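Local coordinates for G protein coupled receptor (Arabidopsis thaliana, PDB 3T33) that is a zinc-binding LanC-like protein that may play a role in abscisic acid signalling, at residues P167-Y172 against Y222-K227. Sequence-based numbering, arbitrary orientation.
Sequences PYELLY and YEWHGK
Pro167 faces Trp224 and Tyr168 faces Tyr222, their CA atoms 6.4 and 6.9 Å apart, where two irregular loop segments run past each other. No direct hydrogen bond joins them; one water links the backbones, accepting from Tyr168 N and donating to Glu223 O. Segment 222-227 folds back in a type I' beta turn from Trp224 to Lys227, closed by two backbone bonds between these residues. Trp224, its CG anti to the backbone N (chi1 -175°), reaches across to three partners. The Pro167 ring lies alongside it, CB meeting CD1 of Trp224 in the indole plane at 3.4 Å. Over one indole face passes Glu169 CG, a CH-pi contact 4.0 Å from the centroid of the five-membered ring; His225 of the same turn covers the opposite face near its rim. Glu169 is bent at chi2 (62°), which carries its carboxylate along the indole, where OE1 takes Tyr172 N at 2.8 Å through its syn lone pair and OE2 is hydrogen-bonded to ND1 of His234. Tyr172 CD2 touches Trp224 CZ2, the rings nearly parallel but slid apart. At the other end, Tyr168 CB packs 3.5 Å from Tyr222 CD1, the two rings oblique; the Tyr168 hydroxyl is hydrogen-bonded to Glu204 and that of Tyr222 to the carbonyl of Ile205. His234 also stacks on Trp224, whose side chain lies about 10 Å from the zinc ion. The contact thus joins the loop before helix 174-188 to the one before helix 236-244 in this helical LanC-like fold, with Tyr168 resting on helix 195-212 and Tyr222 on helix 236-244.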
loop_
_atom_site.group_PDB
_atom_site.type_symbol
_atom_site.label_atom_id
_atom_site.label_comp_id
_atom_site.label_asym_id
_atom_site.label_seq_id
_atom_site.Cartn_x
_atom_site.Cartn_y
_atom_site.Cartn_z
ATOM N N PRO A 167 -4.955 -4.188 19.595
ATOM C CA PRO A 167 -5.893 -4.804 18.616
ATOM C C PRO A 167 -5.225 -5.765 17.616
ATOM O O PRO A 167 -4.057 -6.098 17.783
ATOM C CB PRO A 167 -6.517 -3.614 17.907
ATOM C CG PRO A 167 -5.631 -2.442 18.199
ATOM C CD PRO A 167 -4.811 -2.729 19.420
ATOM N N TYR A 168 -5.957 -6.207 16.593
ATOM C CA TYR A 168 -5.408 -7.201 15.640
ATOM C C TYR A 168 -5.093 -6.670 14.234
ATOM O O TYR A 168 -4.464 -7.364 13.443
ATOM C CB TYR A 168 -6.326 -8.449 15.545
ATOM C CG TYR A 168 -6.406 -9.085 16.903
ATOM C CD1 TYR A 168 -5.496 -10.061 17.266
ATOM C CD2 TYR A 168 -7.308 -8.620 17.866
ATOM C CE1 TYR A 168 -5.498 -10.609 18.502
ATOM C CE2 TYR A 168 -7.280 -9.153 19.169
ATOM C CZ TYR A 168 -6.371 -10.151 19.463
ATOM O OH TYR A 168 -6.309 -10.747 20.706
ATOM N N GLU A 169 -5.543 -5.466 13.948
ATOM C CA GLU A 169 -5.556 -4.977 12.631
ATOM C C GLU A 169 -4.177 -4.371 12.210
ATOM O O GLU A 169 -3.163 -4.536 12.915
ATOM C CB GLU A 169 -6.760 -4.030 12.430
ATOM C CG GLU A 169 -6.951 -2.979 13.475
ATOM C CD GLU A 169 -5.766 -2.002 13.550
ATOM O OE1 GLU A 169 -4.754 -2.374 14.160
ATOM O OE2 GLU A 169 -5.856 -0.881 13.007
ATOM N N LEU A 170 -4.135 -3.696 11.063
ATOM C CA LEU A 170 -2.820 -3.410 10.426
ATOM C C LEU A 170 -2.277 -2.132 10.923
ATOM O O LEU A 170 -1.100 -2.018 11.065
ATOM C CB LEU A 170 -2.906 -3.305 8.882
ATOM C CG LEU A 170 -1.899 -3.914 7.880
ATOM C CD1 LEU A 170 -1.698 -2.963 6.667
ATOM C CD2 LEU A 170 -0.626 -4.349 8.430
ATOM N N LEU A 171 -3.106 -1.130 11.109
ATOM C CA LEU A 171 -2.573 0.170 11.509
ATOM C C LEU A 171 -2.082 0.246 12.963
ATOM O O LEU A 171 -1.043 0.882 13.238
ATOM C CB LEU A 171 -3.547 1.277 11.148
ATOM C CG LEU A 171 -3.244 1.969 9.814
ATOM C CD1 LEU A 171 -3.062 1.024 8.692
ATOM C CD2 LEU A 171 -4.230 3.029 9.432
ATOM N N TYR A 172 -2.741 -0.483 13.875
ATOM C CA TYR A 172 -2.424 -0.379 15.356
ATOM C C TYR A 172 -2.174 -1.710 16.068
ATOM O O TYR A 172 -1.535 -1.748 17.104
ATOM C CB TYR A 172 -3.448 0.504 16.106
ATOM C CG TYR A 172 -3.505 1.942 15.557
ATOM C CD1 TYR A 172 -2.399 2.819 15.661
ATOM C CD2 TYR A 172 -4.637 2.418 14.917
ATOM C CE1 TYR A 172 -2.451 4.105 15.157
ATOM C CE2 TYR A 172 -4.689 3.718 14.402
ATOM C CZ TYR A 172 -3.605 4.536 14.521
ATOM O OH TYR A 172 -3.677 5.803 13.998
ATOM N N TYR A 222 -12.751 -10.054 13.910
ATOM C CA TYR A 222 -11.987 -9.100 14.687
ATOM C C TYR A 222 -12.779 -7.845 14.809
ATOM O O TYR A 222 -13.704 -7.596 14.047
ATOM C CB TYR A 222 -10.613 -8.772 14.006
ATOM C CG TYR A 222 -9.821 -10.017 13.812
ATOM C CD1 TYR A 222 -9.100 -10.532 14.831
ATOM C CD2 TYR A 222 -9.894 -10.738 12.623
ATOM C CE1 TYR A 222 -8.383 -11.709 14.680
ATOM C CE2 TYR A 222 -9.216 -11.930 12.474
ATOM C CZ TYR A 222 -8.447 -12.406 13.500
ATOM O OH TYR A 222 -7.744 -13.630 13.391
ATOM N N GLU A 223 -12.346 -7.021 15.733
ATOM C CA GLU A 223 -12.996 -5.785 15.994
ATOM C C GLU A 223 -11.922 -4.780 16.266
ATOM O O GLU A 223 -10.912 -5.075 16.940
ATOM C CB GLU A 223 -13.807 -5.929 17.277
ATOM C CG GLU A 223 -15.143 -6.681 17.094
ATOM C CD GLU A 223 -15.984 -6.822 18.425
ATOM O OE1 GLU A 223 -15.661 -6.113 19.445
ATOM O OE2 GLU A 223 -16.967 -7.633 18.407
ATOM N N TRP A 224 -12.140 -3.584 15.749
ATOM C CA TRP A 224 -11.298 -2.478 16.144
ATOM C C TRP A 224 -12.220 -1.330 16.442
ATOM O O TRP A 224 -13.120 -1.085 15.665
ATOM C CB TRP A 224 -10.312 -2.115 15.024
ATOM C CG TRP A 224 -9.398 -1.084 15.455
ATOM C CD1 TRP A 224 -8.389 -1.211 16.381
ATOM C CD2 TRP A 224 -9.364 0.276 15.006
ATOM N NE1 TRP A 224 -7.751 0.004 16.549
ATOM C CE2 TRP A 224 -8.307 0.923 15.700
ATOM C CE3 TRP A 224 -10.115 1.009 14.092
ATOM C CZ2 TRP A 224 -8.001 2.267 15.515
ATOM C CZ3 TRP A 224 -9.810 2.378 13.912
ATOM C CH2 TRP A 224 -8.765 2.981 14.622
ATOM N N HIS A 225 -12.012 -0.630 17.558
ATOM C CA HIS A 225 -12.956 0.440 17.967
ATOM C C HIS A 225 -14.393 -0.130 18.073
ATOM O O HIS A 225 -15.372 0.491 17.608
ATOM C CB HIS A 225 -12.929 1.558 16.917
ATOM C CG HIS A 225 -11.854 2.563 17.147
ATOM N ND1 HIS A 225 -11.822 3.782 16.492
ATOM C CD2 HIS A 225 -10.785 2.549 17.989
ATOM C CE1 HIS A 225 -10.776 4.475 16.916
ATOM N NE2 HIS A 225 -10.126 3.748 17.818
ATOM N N GLY A 226 -14.492 -1.347 18.610
ATOM C CA GLY A 226 -15.760 -2.091 18.617
ATOM C C GLY A 226 -16.440 -2.384 17.278
ATOM O O GLY A 226 -17.508 -3.020 17.268
ATOM N N LYS A 227 -15.830 -1.957 16.162
ATOM C CA LYS A 227 -16.315 -2.243 14.775
ATOM C C LYS A 227 -15.723 -3.493 14.065
ATOM O O LYS A 227 -14.534 -3.814 14.197
ATOM C CB LYS A 227 -16.106 -1.031 13.874
ATOM C CG LYS A 227 -17.297 -0.075 13.765
ATOM C CD LYS A 227 -16.856 1.392 13.776
ATOM C CE LYS A 227 -17.860 2.299 13.065
ATOM N NZ LYS A 227 -17.909 2.047 11.576
HETATM O O HOH W 1 -8.454 -5.696 15.680
#